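Local coordinates for pesticidial crystal protein CRY2AA (Bacillus thuringiensis serovar kurstaki, PDB 1I5P) that promotes colloidosmotic lysis by binding to midgut epithelial cells of both dipteran and lepidopteran larvae, at residues L442-I447 with T502-Q507. Sequence-based numbering, arbitrary orientation.
Sequences LHYNQI and TQVNNQ
Tyr444 and His443 lean from a tight turn of the middle domain onto Val504 and Gln507 of the C-terminal domain, a small, partly buried interdomain contact made by van der Waals packing and a close approach of a backbone carbonyl to an imidazole, with no hydrogen bond between the two segments. Only 238 Å² is buried in all. Val504 and Gln507 meet adjacent carbons along the same side of the Tyr444 ring, CE2 and CD2. Tyr444 CG lies anti to the backbone N (chi1 -169°); the side chain crosses that of Val504 at about a right angle, and CE2 lies 3.8 Å from Val504 CG2. The extended Gln507 side chain brings its amide oxygen to the edge of the same ring, near its plane, with OE1 3.8 Å from Tyr444 CD2; the amide and ring planes are 52° apart. Asn445 CB also borders this oxygen, 3.9 Å from Gln507 OE1. Beyond the ring, Tyr444 OH is hydrogen-bonded to Ile499 O.

His443 meets the backbone of Gln507 instead. Its CG sits between the backbone N and the carbonyl carbon (chi1 62°), which puts CG 3.1 Å from Gln507 O. Although ND1 is 2.8 Å from Gln507 O, the angle is poor; ND1 makes a bent bond to Tyr444 O, 2.8 Å away, from above the carbonyl plane. Gln446 CB covers one ring face over its centre, and Phe511 also touches this side chain. Gln446 OE1 accepts from His443 N at 3.1 Å, tying the Gln446 side chain to the His443 backbone.

That loop is closed by Gln446 N bonding to His443 O, with Tyr444 and Asn445 at its corners in backbone conformations close to type II. Backbone hydrogen bonding of Tyr444 with Thr510 ties it to the C-terminal domain. A beta turn of the beta-prism domain thus abuts the jelly-roll domain, part of the interdomain packing of three-domain Cry delta-endotoxins.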
loop_
_atom_site.group_PDB
_atom_site.type_symbol
_atom_site.label_atom_id
_atom_site.label_comp_id
_atom_site.label_asym_id
_atom_site.label_seq_id
_atom_site.Cartn_x
_atom_site.Cartn_y
_atom_site.Cartn_z
ATOM N N LEU A 442 5.822 17.308 -7.987
ATOM C CA LEU A 442 6.033 16.857 -9.360
ATOM C C LEU A 442 4.754 16.306 -9.970
ATOM O O LEU A 442 3.868 15.843 -9.251
ATOM C CB LEU A 442 7.105 15.768 -9.408
ATOM C CG LEU A 442 8.562 16.190 -9.258
ATOM C CD1 LEU A 442 8.741 17.018 -8.005
ATOM C CD2 LEU A 442 9.428 14.944 -9.210
ATOM N N HIS A 443 4.650 16.370 -11.296
ATOM C CA HIS A 443 3.480 15.828 -11.971
ATOM C C HIS A 443 3.807 14.387 -12.329
ATOM O O HIS A 443 4.909 13.909 -12.036
ATOM C CB HIS A 443 3.128 16.647 -13.225
ATOM C CG HIS A 443 4.189 16.655 -14.282
ATOM N ND1 HIS A 443 4.463 15.558 -15.072
ATOM C CD2 HIS A 443 5.022 17.637 -14.700
ATOM C CE1 HIS A 443 5.418 15.866 -15.932
ATOM N NE2 HIS A 443 5.774 17.121 -15.728
ATOM N N TYR A 444 2.857 13.690 -12.947
ATOM C CA TYR A 444 3.048 12.293 -13.322
ATOM C C TYR A 444 4.342 12.088 -14.115
ATOM O O TYR A 444 4.555 12.714 -15.155
ATOM C CB TYR A 444 1.853 11.808 -14.145
ATOM C CG TYR A 444 1.821 10.311 -14.359
ATOM C CD1 TYR A 444 1.407 9.448 -13.338
ATOM C CD2 TYR A 444 2.203 9.755 -15.581
ATOM C CE1 TYR A 444 1.372 8.063 -13.533
ATOM C CE2 TYR A 444 2.175 8.375 -15.788
ATOM C CZ TYR A 444 1.755 7.536 -14.759
ATOM O OH TYR A 444 1.713 6.179 -14.965
ATOM N N ASN A 445 5.203 11.209 -13.605
ATOM C CA ASN A 445 6.478 10.896 -14.241
ATOM C C ASN A 445 7.308 12.107 -14.637
ATOM O O ASN A 445 8.040 12.065 -15.624
ATOM C CB ASN A 445 6.258 10.012 -15.476
ATOM C CG ASN A 445 5.873 8.594 -15.113
ATOM O OD1 ASN A 445 5.632 7.757 -15.987
ATOM N ND2 ASN A 445 5.817 8.312 -13.817
ATOM N N GLN A 446 7.199 13.188 -13.879
ATOM C CA GLN A 446 7.993 14.360 -14.194
ATOM C C GLN A 446 9.445 14.071 -13.887
ATOM O O GLN A 446 9.770 13.534 -12.828
ATOM C CB GLN A 446 7.543 15.571 -13.381
ATOM C CG GLN A 446 8.546 16.722 -13.409
ATOM C CD GLN A 446 7.942 18.039 -12.977
ATOM O OE1 GLN A 446 7.065 18.081 -12.112
ATOM N NE2 GLN A 446 8.420 19.127 -13.567
ATOM N N ILE A 447 10.319 14.418 -14.822
ATOM C CA ILE A 447 11.740 14.213 -14.628
ATOM C C ILE A 447 12.353 15.552 -14.243
ATOM O O ILE A 447 12.535 16.430 -15.084
ATOM C CB ILE A 447 12.414 13.685 -15.909
ATOM C CG1 ILE A 447 11.778 12.352 -16.317
ATOM C CG2 ILE A 447 13.907 13.521 -15.679
ATOM C CD1 ILE A 447 11.901 11.248 -15.268
ATOM N N THR A 502 0.067 2.378 -19.156
ATOM C CA THR A 502 1.010 2.137 -20.238
ATOM C C THR A 502 1.555 3.507 -20.617
ATOM O O THR A 502 2.753 3.680 -20.847
ATOM C CB THR A 502 0.306 1.536 -21.465
ATOM O OG1 THR A 502 -0.203 0.238 -21.132
ATOM C CG2 THR A 502 1.275 1.425 -22.634
ATOM N N GLN A 503 0.650 4.480 -20.676
ATOM C CA GLN A 503 1.000 5.853 -21.017
ATOM C C GLN A 503 -0.160 6.795 -20.714
ATOM O O GLN A 503 -1.323 6.387 -20.719
ATOM C CB GLN A 503 1.375 5.969 -22.501
ATOM C CG GLN A 503 0.269 5.602 -23.481
ATOM C CD GLN A 503 0.639 5.949 -24.916
ATOM O OE1 GLN A 503 0.878 7.113 -25.241
ATOM N NE2 GLN A 503 0.702 4.939 -25.776
ATOM N N VAL A 504 0.175 8.053 -20.441
ATOM C CA VAL A 504 -0.815 9.081 -20.142
ATOM C C VAL A 504 -0.389 10.364 -20.847
ATOM O O VAL A 504 0.788 10.712 -20.834
ATOM C CB VAL A 504 -0.883 9.376 -18.620
ATOM C CG1 VAL A 504 -2.050 10.316 -18.324
ATOM C CG2 VAL A 504 -1.023 8.080 -17.834
ATOM N N ASN A 505 -1.330 11.063 -21.473
ATOM C CA ASN A 505 -0.988 12.323 -22.125
ATOM C C ASN A 505 -1.281 13.457 -21.145
ATOM O O ASN A 505 -1.787 13.210 -20.048
ATOM C CB ASN A 505 -1.781 12.504 -23.429
ATOM C CG ASN A 505 -3.281 12.492 -23.221
ATOM O OD1 ASN A 505 -4.042 12.549 -24.187
ATOM N ND2 ASN A 505 -3.715 12.423 -21.974
ATOM N N ASN A 506 -0.965 14.692 -21.525
ATOM C CA ASN A 506 -1.194 15.827 -20.639
ATOM C C ASN A 506 -0.522 15.526 -19.297
ATOM O O ASN A 506 -1.071 15.814 -18.237
ATOM C CB ASN A 506 -2.700 16.036 -20.417
ATOM C CG ASN A 506 -3.436 16.452 -21.685
ATOM O OD1 ASN A 506 -4.666 16.368 -21.758
ATOM N ND2 ASN A 506 -2.692 16.915 -22.679
ATOM N N GLN A 507 0.671 14.942 -19.344
ATOM C CA GLN A 507 1.382 14.585 -18.117
ATOM C C GLN A 507 1.721 15.759 -17.205
ATOM O O GLN A 507 1.782 15.592 -15.987
ATOM C CB GLN A 507 2.656 13.803 -18.446
ATOM C CG GLN A 507 2.377 12.426 -19.030
ATOM C CD GLN A 507 3.639 11.688 -19.427
ATOM O OE1 GLN A 507 4.133 10.824 -18.693
ATOM N NE2 GLN A 507 4.172 12.024 -20.595
#